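Local coordinates for endo-pectate lyase (Erwinia chrysanthemi, PDB 3B4N), which cleaves the galacturonan chains of pectate by calcium-dependent elimination and probably accepts highly methylated pectins too, at residues S30-L35 / T72-D77; A45-Y50 / V88-E93; N129-C134 / N158-N163; A197-K202 / H228-S233; E310-V315 / T322-E327. One frame throughout, in Å; residues are numbered along the deposited sequence.

Overall arrangement
Interactions 1 and 2 are antiparallel pairs in the two facing sheets of the N-terminal beta-sandwich; they touch where Leu35 and Phe73 pack on Val49, so both help build one buried interior. Interactions 3, 4 and 5 lie in the right-handed parallel beta-helix. Interaction 3 pairs adjacent coils near its start and buries Cys134 of a disulfide on one face while leaving charged residues on the other. Interaction 4, whose centre is about 18 Å from that of interaction 3, is a polar contact between turns of adjacent coils beside the zinc sites. Interaction 5 reaches the same sheet as interaction 4, but is an antiparallel hairpin at that sheet's margin, dominated by lysine-glutamate pairs and aliphatic-aromatic packing.

Interaction 1 (S30-L35 / T72-D77); sequences SDVNYL and TFKDAD
The pairing of Val32-Leu35 with Thr72-Asp75 forms one half of a three-stranded antiparallel sheet in the N-terminal beta-sandwich. Four backbone bonds join Asn33 to Asp75 and Leu35 to Phe73, the straightest running from Leu35 N to Phe73 O at 2.8 Å. Between these two pairs sits the non-hydrogen-bonded pair Tyr34 and Lys74, whose side chains run alongside each other, Lys74 CB coming within 3.6 Å of Tyr34 CE1. Val32 CG1 covers one face of the Tyr34 ring, offset toward the rim, while Val32 CG2 meets Ala76 CB at 3.8 Å. On the other face of the sheet Leu35 CD1 approaches Phe73 CD2 at 4.1 Å. Beyond the Asn33-Asp75 pair a water donates to both Asp31 O and Asp75 O, each at 2.7 Å. Asp75 OD2 closes an Asx turn by accepting from Asp77 N, from above the carboxylate plane; its OD1 is held by Arg51 and Tyr86, and Tyr86 also binds Asn33 OD1. Strand 22-29 flanks Asn33 and Leu35, strand 61-66 packs on Phe73, and Tyr34 reaches Asn274 and strand 241-244 of the beta-helix.

Interaction 2 (A45-Y50 / V88-E93); sequences ARQEVY and VDVVSE
Ala45-Tyr50 and Val88-Ser92 are the two central strands of the four-stranded antiparallel sheet of the N-terminal beta-sandwich, and their pairing opens with a classic beta bulge. The backbone bonds show it: Val91 O accepts from Ala45 N at 2.8 Å and, weakly, from Arg46 N at 3.3 Å. Val91 N returns a bond to Arg46 O at 2.9 Å, and Glu48 and Asp89 exchange bonds in both directions. Apolar contacts occupy both faces. Arg46 CG, standing between its backbone N and carbonyl carbon (chi1 64°), lies alongside Val91 CB at 3.7 Å. Val49 and Val88 meet through their CG2 methyls on the face turned to strand 32-39, where Val49 touches Leu35 and Val88 touches Trp37. Tyr50 CE2 rests 3.8 Å from Asp89 CB. Charged groups line the face that carries Arg46, Glu48 and Asp89. Glu48 OE1 and Asp89 OD1 are like charges only 3.8 Å apart, whose repulsion, if both are ionised, Arg62, bridged to Glu48 OE2, and Arg46 would probably temper. Arg46 NH1 binds Glu48 OE2 at 3.0 Å on its anti lone pair, in the guanidinium plane, while Tyr50 OH donates to Glu48 OE1 at 2.7 Å from above the carboxylate.

Interaction 3 (N129-C134 / N158-N163); sequences NRTVDC and NATVKN. With EDO (1,2-ethanediol), chain G.
Cys134 SG packs against Val161 CG2 at 3.5 Å on the buried side of two parallel strands, which belong to successive coils of the beta-helix. Val161 CG2 lies anti to its backbone N, which carries it to the sulfur, and the disulfide to Cys121 fixes that sulfur. Four backbone bonds alternate between the strands, from Thr160 N to Arg130 O through to Cys134 N to Lys162 O at 2.8 Å. The opposite face is the more exposed one, with Thr131 and Asp133 at the surface. Thr131 and Thr160 lie side by side, pointing the same way, with Thr131 OG1 3.5 Å from Thr160 CB. Lys162 extends past Asp133, bringing CE to 3.6 Å from Asp133 OD2, yet its NZ stays 4.5 Å from that oxygen, too far for a salt bridge. Instead Asp133 OD2 accepts from O2 of a 1,2-ethanediol, probably from the crystallisation liquor, at 2.6 Å; the diol also binds Thr23 and Ser38. Strand 181-189 continues the stack beyond Thr160 and Lys162, while Asn163, at the corner, touches strand 22-29 of the N-terminal domain.

Interaction 4 (A197-K202 / H228-S233); sequences ATNNGK and HNSKNS
Asn199 lies alongside His228 in the same direction, as equivalent positions on adjacent coils of the parallel beta-helix do. Its CB sits over the imidazole face, 4.1 Å from the ring centroid in a CH-pi contact. Its CG, anti to the backbone N (chi1 -171°), lies 4.1 Å from His228 NE2; the amide plane is turned 29° from the ring. At the tip the branches divide: ND2 lies over the same ring, 3.5 Å from His228 CE1 and offset toward the rim, and donates to Thr235 OG1, whereas OD1 accepts from Gly201 N at 2.9 Å in an Asx turn. The backbone oxygen of Asn199 is gripped twice, by Asn229 N and Ser230 N. Past the strand end, Asn200 ND2 donates to Asn229 OD1 at 3.0 Å with the amides nearly coplanar, meeting a lone pair in the carbonyl plane. Ser230 OG donates to Gly201 O at 2.7 Å, and Lys202 NZ reaches Asn232 O at 2.9 Å. His228 NE2 shares a hydrogen bond with Ser233 OG, while ND1 bonds to Trp251. The side chain of Thr198 lies about 4 Å from a bound zinc ion, and Asn200 is next to the zinc ligand Asp178. Amide, hydroxyl and carbonyl groups thus join the two turns directly beside the zinc sites, consistent with an ordered backbone there.

Interaction 5 (E310-V315 / T322-E327); sequences EEFKGV and TEKYGE
Phe312 lies alongside the aliphatic stem of Lys324, its ring atom CE1 3.5 Å from Lys324 CG. Lys324 CG is anti to the backbone N (chi1 -176°) and the chain beyond it is extended; NZ forms a long salt bridge with Glu310 OE2 at 3.4 Å, and a water joins the same two atoms, 2.6 Å from each. On the other face of the hairpin a bend at chi3 (72°) turns Lys313 CE toward Glu323 OE2, 3.3 Å away, and NZ beyond it makes a 2.7 Å salt bridge on the anti lone pair. Tyr325 crosses this lysine obliquely, its OH 3.3 Å from Lys313 CB. Val315 CG2 and Thr322 CG2 meet at 3.7 Å. Glu311 O accepts from Tyr325 N at 2.8 Å and weakly from Gly326 N, while Glu311 N returns a bond to Gly326 O. The backbone angles of Gly326 call for glycine, since a CB would jam against the preceding carbonyl oxygen. Arg285 makes a cation-pi contact with Tyr325 and a salt bridge with Glu311. Tyr325 and Gly326 opposite Glu311 make a classic beta bulge in an antiparallel hairpin, which edges a sheet of otherwise parallel strands in the beta-helix.

Interaction 1 (S30-L35 / T72-D77)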
# COMPACT_ATOMS: atom_id res chain seq x y z
N SER A 30 -11.49 -9.72 -8.53
CA SER A 30 -11.57 -11.18 -8.65
C SER A 30 -12.56 -11.85 -7.69
O SER A 30 -12.20 -12.78 -6.95
CB SER A 30 -10.17 -11.77 -8.43
OG SER A 30 -10.17 -13.18 -8.62
N ASP A 31 -13.81 -11.39 -7.74
CA ASP A 31 -14.90 -11.91 -6.89
C ASP A 31 -14.66 -11.77 -5.40
O ASP A 31 -15.26 -12.48 -4.58
CB ASP A 31 -15.18 -13.37 -7.22
CG ASP A 31 -15.90 -13.52 -8.53
OD1 ASP A 31 -16.00 -14.65 -9.01
OD2 ASP A 31 -16.38 -12.50 -9.07
N VAL A 32 -13.78 -10.85 -5.06
CA VAL A 32 -13.46 -10.58 -3.67
C VAL A 32 -13.71 -9.09 -3.47
O VAL A 32 -13.33 -8.27 -4.32
CB VAL A 32 -11.98 -10.90 -3.37
CG1 VAL A 32 -11.64 -10.53 -1.94
CG2 VAL A 32 -11.72 -12.39 -3.59
N ASN A 33 -14.38 -8.74 -2.39
CA ASN A 33 -14.62 -7.34 -2.08
C ASN A 33 -13.59 -6.94 -1.05
O ASN A 33 -13.54 -7.52 0.04
CB ASN A 33 -16.02 -7.13 -1.51
CG ASN A 33 -17.11 -7.32 -2.54
OD1 ASN A 33 -18.22 -7.74 -2.22
ND2 ASN A 33 -16.80 -6.98 -3.79
N TYR A 34 -12.75 -5.98 -1.40
CA TYR A 34 -11.73 -5.50 -0.47
C TYR A 34 -12.20 -4.23 0.21
O TYR A 34 -12.73 -3.32 -0.44
CB TYR A 34 -10.42 -5.22 -1.20
CG TYR A 34 -9.67 -6.45 -1.63
CD1 TYR A 34 -8.79 -7.10 -0.76
CD2 TYR A 34 -9.87 -7.00 -2.89
CE1 TYR A 34 -8.13 -8.27 -1.15
CE2 TYR A 34 -9.22 -8.16 -3.29
CZ TYR A 34 -8.35 -8.78 -2.42
OH TYR A 34 -7.72 -9.93 -2.83
N LEU A 35 -12.03 -4.20 1.52
CA LEU A 35 -12.40 -3.03 2.30
C LEU A 35 -11.13 -2.39 2.84
O LEU A 35 -10.20 -3.08 3.26
CB LEU A 35 -13.27 -3.41 3.49
CG LEU A 35 -14.60 -4.08 3.19
CD1 LEU A 35 -15.34 -4.36 4.50
CD2 LEU A 35 -15.44 -3.19 2.29
N THR A 72 -7.46 -3.17 6.67
CA THR A 72 -8.02 -3.76 5.45
C THR A 72 -8.70 -5.09 5.77
O THR A 72 -8.44 -5.71 6.81
CB THR A 72 -6.94 -4.03 4.37
OG1 THR A 72 -6.02 -5.02 4.86
CG2 THR A 72 -6.19 -2.74 4.00
N PHE A 73 -9.56 -5.52 4.87
CA PHE A 73 -10.28 -6.78 5.01
C PHE A 73 -10.72 -7.26 3.64
O PHE A 73 -10.96 -6.45 2.75
CB PHE A 73 -11.53 -6.58 5.88
CG PHE A 73 -12.35 -7.83 6.05
CD1 PHE A 73 -11.89 -8.87 6.85
CD2 PHE A 73 -13.58 -7.97 5.41
CE1 PHE A 73 -12.63 -10.03 7.02
CE2 PHE A 73 -14.33 -9.13 5.57
CZ PHE A 73 -13.86 -10.16 6.37
N LYS A 74 -10.79 -8.56 3.46
CA LYS A 74 -11.27 -9.09 2.19
C LYS A 74 -12.42 -10.06 2.43
O LYS A 74 -12.37 -10.91 3.31
CB LYS A 74 -10.14 -9.78 1.42
CG LYS A 74 -9.61 -11.05 2.02
CD LYS A 74 -8.53 -11.64 1.11
CE LYS A 74 -8.02 -12.97 1.62
NZ LYS A 74 -7.45 -12.86 2.99
N ASP A 75 -13.48 -9.87 1.65
CA ASP A 75 -14.67 -10.72 1.73
C ASP A 75 -14.83 -11.45 0.41
O ASP A 75 -15.15 -10.84 -0.61
CB ASP A 75 -15.92 -9.88 2.01
CG ASP A 75 -17.18 -10.73 2.10
OD1 ASP A 75 -18.28 -10.17 2.01
OD2 ASP A 75 -17.05 -11.95 2.27
N ALA A 76 -14.61 -12.76 0.43
CA ALA A 76 -14.74 -13.59 -0.77
C ALA A 76 -15.96 -14.49 -0.69
O ALA A 76 -16.12 -15.39 -1.51
CB ALA A 76 -13.49 -14.45 -0.94
N ASP A 77 -16.83 -14.23 0.28
CA ASP A 77 -18.02 -15.05 0.49
C ASP A 77 -19.30 -14.37 0.04
O ASP A 77 -20.23 -14.18 0.84
CB ASP A 77 -18.12 -15.42 1.97
CG ASP A 77 -19.24 -16.40 2.26
OD1 ASP A 77 -19.69 -16.46 3.42
OD2 ASP A 77 -19.66 -17.12 1.33
O HOH W 1 -16.89 -11.85 -2.48
O HOH W 2 -15.19 -15.74 -4.12

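Interaction 2 (A45-Y50 / V88-E93)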
# COMPACT_ATOMS: atom_id res chain seq x y z
N ALA A 45 -9.54 -1.52 20.29
CA ALA A 45 -9.46 -2.84 20.91
C ALA A 45 -9.71 -3.91 19.85
O ALA A 45 -8.99 -4.90 19.77
CB ALA A 45 -10.48 -2.95 22.03
N ARG A 46 -10.75 -3.71 19.05
CA ARG A 46 -11.09 -4.63 17.97
C ARG A 46 -11.83 -3.87 16.90
O ARG A 46 -12.24 -2.73 17.11
CB ARG A 46 -11.98 -5.78 18.47
CG ARG A 46 -13.35 -5.32 18.96
CD ARG A 46 -14.40 -6.42 18.92
NE ARG A 46 -14.01 -7.58 19.72
CZ ARG A 46 -14.76 -8.66 19.88
NH1 ARG A 46 -15.94 -8.74 19.29
NH2 ARG A 46 -14.32 -9.66 20.63
N GLN A 47 -12.00 -4.51 15.75
CA GLN A 47 -12.71 -3.89 14.64
C GLN A 47 -13.63 -4.94 14.06
O GLN A 47 -13.22 -6.06 13.81
CB GLN A 47 -11.71 -3.38 13.60
CG GLN A 47 -10.73 -2.38 14.20
CD GLN A 47 -9.65 -1.98 13.24
OE1 GLN A 47 -8.73 -2.76 12.94
NE2 GLN A 47 -9.75 -0.76 12.72
N GLU A 48 -14.89 -4.57 13.86
CA GLU A 48 -15.86 -5.53 13.36
C GLU A 48 -16.39 -5.13 12.00
O GLU A 48 -16.70 -3.97 11.75
CB GLU A 48 -17.02 -5.63 14.34
CG GLU A 48 -16.58 -5.94 15.77
CD GLU A 48 -17.74 -6.09 16.71
OE1 GLU A 48 -18.71 -5.31 16.60
OE2 GLU A 48 -17.69 -6.99 17.58
N VAL A 49 -16.48 -6.11 11.11
CA VAL A 49 -16.99 -5.84 9.77
C VAL A 49 -18.43 -6.33 9.70
O VAL A 49 -18.73 -7.44 10.10
CB VAL A 49 -16.17 -6.58 8.69
CG1 VAL A 49 -16.66 -6.18 7.30
CG2 VAL A 49 -14.69 -6.28 8.85
N TYR A 50 -19.31 -5.46 9.21
CA TYR A 50 -20.73 -5.78 9.06
C TYR A 50 -21.10 -5.74 7.58
O TYR A 50 -20.55 -4.96 6.80
CB TYR A 50 -21.58 -4.77 9.84
CG TYR A 50 -21.48 -4.97 11.33
CD1 TYR A 50 -22.39 -5.78 12.00
CD2 TYR A 50 -20.44 -4.40 12.05
CE1 TYR A 50 -22.27 -6.02 13.36
CE2 TYR A 50 -20.30 -4.63 13.42
CZ TYR A 50 -21.23 -5.45 14.06
OH TYR A 50 -21.09 -5.71 15.41
N VAL A 88 -17.76 -0.76 8.84
CA VAL A 88 -16.72 -1.22 9.74
C VAL A 88 -16.92 -0.46 11.05
O VAL A 88 -17.05 0.77 11.06
CB VAL A 88 -15.30 -0.97 9.19
CG1 VAL A 88 -14.26 -1.16 10.30
CG2 VAL A 88 -15.02 -1.94 8.05
N ASP A 89 -16.98 -1.21 12.13
CA ASP A 89 -17.17 -0.68 13.47
C ASP A 89 -15.84 -0.77 14.21
O ASP A 89 -15.36 -1.87 14.50
CB ASP A 89 -18.23 -1.51 14.20
CG ASP A 89 -18.60 -0.96 15.57
OD1 ASP A 89 -19.46 -1.59 16.22
OD2 ASP A 89 -18.04 0.08 15.99
N VAL A 90 -15.23 0.37 14.49
CA VAL A 90 -13.98 0.42 15.23
C VAL A 90 -14.39 0.53 16.70
O VAL A 90 -15.04 1.50 17.10
CB VAL A 90 -13.12 1.61 14.77
CG1 VAL A 90 -11.88 1.74 15.64
CG2 VAL A 90 -12.72 1.42 13.32
N VAL A 91 -14.04 -0.48 17.49
CA VAL A 91 -14.41 -0.54 18.90
C VAL A 91 -13.24 -0.17 19.79
O VAL A 91 -12.18 -0.77 19.71
CB VAL A 91 -14.90 -1.95 19.27
CG1 VAL A 91 -15.36 -1.98 20.72
CG2 VAL A 91 -16.02 -2.38 18.33
N SER A 92 -13.45 0.84 20.63
CA SER A 92 -12.39 1.28 21.53
C SER A 92 -12.33 0.41 22.77
O SER A 92 -13.22 -0.41 23.02
CB SER A 92 -12.64 2.73 21.96
OG SER A 92 -13.67 2.78 22.94
N GLU A 93 -11.28 0.59 23.55
CA GLU A 93 -11.12 -0.16 24.79
C GLU A 93 -12.27 0.16 25.74
O GLU A 93 -12.61 -0.65 26.61
CB GLU A 93 -9.79 0.19 25.44
CG GLU A 93 -8.59 -0.30 24.65
CD GLU A 93 -7.29 0.10 25.28
OE1 GLU A 93 -6.23 -0.28 24.75
OE2 GLU A 93 -7.32 0.81 26.31

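Interaction 3 (N129-C134 / N158-N163)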
# COMPACT_ATOMS: atom_id res chain seq x y z
N ASN A 129 2.60 20.22 5.59
CA ASN A 129 2.44 20.32 7.04
C ASN A 129 1.01 20.20 7.54
O ASN A 129 0.61 20.92 8.46
CB ASN A 129 3.03 21.63 7.54
CG ASN A 129 4.53 21.70 7.34
OD1 ASN A 129 5.23 20.73 7.60
ND2 ASN A 129 5.01 22.84 6.87
N ARG A 130 0.23 19.30 6.96
CA ARG A 130 -1.14 19.11 7.39
C ARG A 130 -1.69 17.79 6.89
O ARG A 130 -1.05 17.10 6.08
CB ARG A 130 -2.02 20.26 6.90
CG ARG A 130 -2.16 20.38 5.39
CD ARG A 130 -2.77 21.74 5.03
NE ARG A 130 -2.96 21.94 3.60
CZ ARG A 130 -4.09 21.68 2.94
NH1 ARG A 130 -5.14 21.21 3.59
NH2 ARG A 130 -4.16 21.90 1.64
N THR A 131 -2.87 17.44 7.38
CA THR A 131 -3.54 16.21 7.00
C THR A 131 -4.75 16.56 6.15
O THR A 131 -5.50 17.50 6.47
CB THR A 131 -4.01 15.44 8.25
OG1 THR A 131 -2.87 14.99 8.99
CG2 THR A 131 -4.86 14.23 7.85
N VAL A 132 -4.93 15.83 5.06
CA VAL A 132 -6.07 16.06 4.18
C VAL A 132 -6.86 14.78 4.03
O VAL A 132 -6.32 13.74 3.65
CB VAL A 132 -5.63 16.55 2.78
CG1 VAL A 132 -6.85 16.69 1.88
CG2 VAL A 132 -4.91 17.89 2.89
N ASP A 133 -8.14 14.85 4.36
CA ASP A 133 -9.03 13.71 4.24
C ASP A 133 -9.76 13.88 2.91
O ASP A 133 -10.56 14.81 2.75
CB ASP A 133 -10.04 13.70 5.38
CG ASP A 133 -10.83 12.41 5.46
OD1 ASP A 133 -11.08 11.77 4.42
OD2 ASP A 133 -11.21 12.04 6.60
N CYS A 134 -9.48 13.00 1.96
CA CYS A 134 -10.08 13.08 0.64
C CYS A 134 -11.50 12.54 0.56
O CYS A 134 -12.13 12.58 -0.51
CB CYS A 134 -9.19 12.38 -0.38
SG CYS A 134 -7.56 13.16 -0.54
N ASN A 158 5.76 16.76 4.30
CA ASN A 158 5.51 16.58 5.73
C ASN A 158 4.00 16.64 5.93
O ASN A 158 3.49 17.31 6.83
CB ASN A 158 6.19 17.68 6.55
CG ASN A 158 6.27 17.33 8.03
OD1 ASN A 158 5.76 18.06 8.89
ND2 ASN A 158 6.91 16.21 8.33
N ALA A 159 3.29 15.90 5.09
CA ALA A 159 1.83 15.89 5.11
C ALA A 159 1.23 14.50 5.01
O ALA A 159 1.90 13.53 4.65
CB ALA A 159 1.30 16.76 3.97
N THR A 160 -0.06 14.42 5.33
CA THR A 160 -0.79 13.16 5.29
C THR A 160 -2.00 13.27 4.38
O THR A 160 -2.68 14.29 4.36
CB THR A 160 -1.30 12.77 6.71
OG1 THR A 160 -0.18 12.51 7.56
CG2 THR A 160 -2.19 11.52 6.65
N VAL A 161 -2.25 12.22 3.61
CA VAL A 161 -3.43 12.18 2.77
C VAL A 161 -4.14 10.87 3.10
O VAL A 161 -3.49 9.85 3.33
CB VAL A 161 -3.09 12.23 1.26
CG1 VAL A 161 -2.25 11.02 0.85
CG2 VAL A 161 -4.37 12.29 0.45
N LYS A 162 -5.46 10.91 3.20
CA LYS A 162 -6.19 9.69 3.51
C LYS A 162 -7.50 9.55 2.76
O LYS A 162 -8.09 10.55 2.34
CB LYS A 162 -6.42 9.54 5.01
CG LYS A 162 -7.17 10.67 5.68
CD LYS A 162 -7.15 10.46 7.19
CE LYS A 162 -7.87 11.56 7.94
NZ LYS A 162 -7.74 11.34 9.42
N ASN A 163 -7.92 8.30 2.59
CA ASN A 163 -9.18 7.95 1.93
C ASN A 163 -9.24 8.48 0.50
O ASN A 163 -10.04 9.35 0.18
CB ASN A 163 -10.35 8.52 2.74
CG ASN A 163 -10.26 8.18 4.21
OD1 ASN A 163 -10.44 9.05 5.07
ND2 ASN A 163 -9.98 6.93 4.51
C1 EDO G . -11.05 8.75 9.97
O1 EDO G . -9.60 8.39 9.62
C2 EDO G . -11.59 9.98 9.23
O2 EDO G . -11.57 9.66 7.70

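Interaction 4 (A197-K202 / H228-S233)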
# COMPACT_ATOMS: atom_id res chain seq x y z
N ALA A 197 3.72 4.97 -4.74
CA ALA A 197 4.20 6.09 -3.93
C ALA A 197 5.71 6.13 -4.01
O ALA A 197 6.37 5.10 -4.18
CB ALA A 197 3.76 5.92 -2.48
N THR A 198 6.26 7.34 -3.87
CA THR A 198 7.69 7.58 -3.97
C THR A 198 8.20 8.33 -2.76
O THR A 198 7.69 9.40 -2.41
CB THR A 198 8.00 8.41 -5.24
OG1 THR A 198 7.47 7.76 -6.39
CG2 THR A 198 9.50 8.62 -5.40
N ASN A 199 9.22 7.77 -2.11
CA ASN A 199 9.81 8.40 -0.95
C ASN A 199 11.01 9.25 -1.35
O ASN A 199 12.10 8.74 -1.63
CB ASN A 199 10.23 7.35 0.08
CG ASN A 199 10.64 7.97 1.41
OD1 ASN A 199 10.75 9.19 1.52
ND2 ASN A 199 10.86 7.13 2.42
N ASN A 200 10.78 10.56 -1.42
CA ASN A 200 11.81 11.55 -1.71
C ASN A 200 11.93 12.41 -0.45
O ASN A 200 12.47 13.52 -0.50
CB ASN A 200 11.40 12.47 -2.87
CG ASN A 200 11.39 11.78 -4.22
OD1 ASN A 200 10.55 12.07 -5.07
ND2 ASN A 200 12.35 10.89 -4.45
N GLY A 201 11.42 11.91 0.67
CA GLY A 201 11.43 12.65 1.93
C GLY A 201 12.19 11.97 3.05
O GLY A 201 13.16 11.27 2.81
N LYS A 202 11.75 12.19 4.30
CA LYS A 202 12.42 11.61 5.46
C LYS A 202 11.82 10.27 5.86
O LYS A 202 12.54 9.27 5.96
CB LYS A 202 12.37 12.59 6.63
CG LYS A 202 13.27 12.22 7.81
CD LYS A 202 14.74 12.26 7.45
CE LYS A 202 15.61 12.03 8.68
NZ LYS A 202 17.03 11.74 8.33
N HIS A 228 11.91 4.36 -3.63
CA HIS A 228 12.57 5.10 -2.55
C HIS A 228 13.87 5.70 -3.08
O HIS A 228 14.83 4.97 -3.39
CB HIS A 228 12.80 4.10 -1.41
CG HIS A 228 13.21 4.71 -0.11
ND1 HIS A 228 12.95 4.09 1.10
CD2 HIS A 228 13.92 5.82 0.18
CE1 HIS A 228 13.50 4.79 2.07
NE2 HIS A 228 14.10 5.85 1.55
N ASN A 229 13.89 7.03 -3.17
CA ASN A 229 15.02 7.78 -3.71
C ASN A 229 15.84 8.58 -2.72
O ASN A 229 17.05 8.75 -2.90
CB ASN A 229 14.53 8.78 -4.77
CG ASN A 229 13.76 8.12 -5.90
OD1 ASN A 229 12.77 8.67 -6.39
ND2 ASN A 229 14.22 6.95 -6.33
N SER A 230 15.20 9.13 -1.69
CA SER A 230 15.97 9.91 -0.73
C SER A 230 16.89 9.00 0.09
O SER A 230 16.77 7.77 0.03
CB SER A 230 15.02 10.67 0.21
OG SER A 230 14.16 9.76 0.87
N LYS A 231 17.81 9.61 0.82
CA LYS A 231 18.76 8.87 1.66
C LYS A 231 18.55 9.24 3.13
O LYS A 231 17.94 10.26 3.44
CB LYS A 231 20.21 9.20 1.26
CG LYS A 231 20.49 9.04 -0.23
CD LYS A 231 21.85 9.61 -0.60
CE LYS A 231 22.02 9.66 -2.11
NZ LYS A 231 23.19 10.50 -2.50
N ASN A 232 19.06 8.40 4.03
CA ASN A 232 18.92 8.60 5.48
C ASN A 232 17.42 8.71 5.73
O ASN A 232 16.96 9.54 6.51
CB ASN A 232 19.62 9.91 5.89
CG ASN A 232 21.04 10.01 5.37
OD1 ASN A 232 21.90 9.23 5.76
ND2 ASN A 232 21.28 10.95 4.48
N SER A 233 16.67 7.84 5.05
CA SER A 233 15.22 7.88 5.12
C SER A 233 14.60 6.49 5.18
O SER A 233 15.22 5.50 4.81
CB SER A 233 14.70 8.61 3.89
OG SER A 233 15.27 8.05 2.72
O HOH W 3 15.90 12.47 3.45

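Interaction 5 (E310-V315 / T322-E327)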
# COMPACT_ATOMS: atom_id res chain seq x y z
N GLU A 310 16.03 -9.27 -1.31
CA GLU A 310 17.14 -9.56 -2.20
C GLU A 310 18.16 -8.45 -2.09
O GLU A 310 17.80 -7.27 -1.99
CB GLU A 310 16.67 -9.69 -3.65
CG GLU A 310 15.72 -10.86 -3.87
CD GLU A 310 15.28 -11.00 -5.31
OE1 GLU A 310 14.91 -9.98 -5.93
OE2 GLU A 310 15.30 -12.14 -5.83
N GLU A 311 19.44 -8.83 -2.08
CA GLU A 311 20.54 -7.87 -1.99
C GLU A 311 21.09 -7.58 -3.37
O GLU A 311 21.21 -8.48 -4.21
CB GLU A 311 21.63 -8.41 -1.07
CG GLU A 311 21.21 -8.38 0.39
CD GLU A 311 22.24 -8.93 1.36
OE1 GLU A 311 21.99 -8.84 2.58
OE2 GLU A 311 23.29 -9.45 0.92
N PHE A 312 21.40 -6.30 -3.60
CA PHE A 312 21.93 -5.81 -4.87
C PHE A 312 23.09 -4.87 -4.61
O PHE A 312 23.33 -4.46 -3.48
CB PHE A 312 20.90 -4.96 -5.61
CG PHE A 312 19.68 -5.70 -6.06
CD1 PHE A 312 19.58 -6.16 -7.36
CD2 PHE A 312 18.61 -5.90 -5.19
CE1 PHE A 312 18.43 -6.80 -7.81
CE2 PHE A 312 17.46 -6.54 -5.61
CZ PHE A 312 17.36 -6.99 -6.93
N LYS A 313 23.78 -4.51 -5.69
CA LYS A 313 24.84 -3.53 -5.63
C LYS A 313 24.24 -2.33 -6.34
O LYS A 313 23.83 -2.44 -7.50
CB LYS A 313 26.09 -3.98 -6.39
CG LYS A 313 27.25 -2.98 -6.27
CD LYS A 313 28.38 -3.30 -7.24
CE LYS A 313 28.00 -2.97 -8.67
NZ LYS A 313 29.12 -3.20 -9.63
N GLY A 314 24.14 -1.20 -5.65
CA GLY A 314 23.60 -0.00 -6.27
C GLY A 314 24.72 0.80 -6.91
O GLY A 314 25.88 0.67 -6.52
N VAL A 315 24.38 1.64 -7.88
CA VAL A 315 25.37 2.47 -8.56
C VAL A 315 24.82 3.85 -8.86
O VAL A 315 23.61 4.07 -8.84
CB VAL A 315 25.83 1.87 -9.91
CG1 VAL A 315 26.43 0.49 -9.71
CG2 VAL A 315 24.65 1.80 -10.88
N THR A 322 24.71 -2.28 -12.01
CA THR A 322 24.16 -2.89 -10.81
C THR A 322 24.36 -4.39 -10.91
O THR A 322 24.58 -4.93 -11.99
CB THR A 322 22.65 -2.61 -10.65
OG1 THR A 322 21.94 -3.19 -11.75
CG2 THR A 322 22.38 -1.12 -10.58
N GLU A 323 24.28 -5.07 -9.77
CA GLU A 323 24.42 -6.52 -9.71
C GLU A 323 23.40 -7.05 -8.72
O GLU A 323 23.04 -6.37 -7.77
CB GLU A 323 25.82 -6.90 -9.23
CG GLU A 323 26.96 -6.45 -10.14
CD GLU A 323 28.32 -6.83 -9.57
OE1 GLU A 323 28.55 -8.02 -9.29
OE2 GLU A 323 29.17 -5.92 -9.41
N LYS A 324 22.93 -8.27 -8.96
CA LYS A 324 21.96 -8.91 -8.08
C LYS A 324 22.66 -10.05 -7.36
O LYS A 324 23.18 -10.96 -8.01
CB LYS A 324 20.79 -9.45 -8.89
CG LYS A 324 19.67 -10.06 -8.05
CD LYS A 324 18.60 -10.65 -8.94
CE LYS A 324 17.45 -11.21 -8.14
NZ LYS A 324 16.41 -11.76 -9.05
N TYR A 325 22.68 -10.02 -6.03
CA TYR A 325 23.34 -11.06 -5.25
C TYR A 325 22.41 -12.20 -4.84
O TYR A 325 22.86 -13.32 -4.59
CB TYR A 325 24.00 -10.45 -4.01
CG TYR A 325 25.03 -9.39 -4.33
CD1 TYR A 325 24.89 -8.09 -3.85
CD2 TYR A 325 26.16 -9.69 -5.09
CE1 TYR A 325 25.86 -7.11 -4.12
CE2 TYR A 325 27.12 -8.73 -5.37
CZ TYR A 325 26.97 -7.44 -4.88
OH TYR A 325 27.92 -6.48 -5.16
N GLY A 326 21.11 -11.91 -4.77
CA GLY A 326 20.15 -12.95 -4.42
C GLY A 326 19.36 -12.74 -3.14
O GLY A 326 19.59 -11.78 -2.40
N GLU A 327 18.42 -13.65 -2.90
CA GLU A 327 17.59 -13.60 -1.70
C GLU A 327 18.41 -13.97 -0.48
O GLU A 327 19.21 -14.91 -0.50
CB GLU A 327 16.41 -14.56 -1.82
CG GLU A 327 15.60 -14.66 -0.53
CD GLU A 327 14.35 -15.50 -0.68
OE1 GLU A 327 14.37 -16.48 -1.45
OE2 GLU A 327 13.34 -15.18 -0.01
O HOH W 4 14.57 -9.08 -8.55
O HOH W 5 14.12 -12.53 -8.09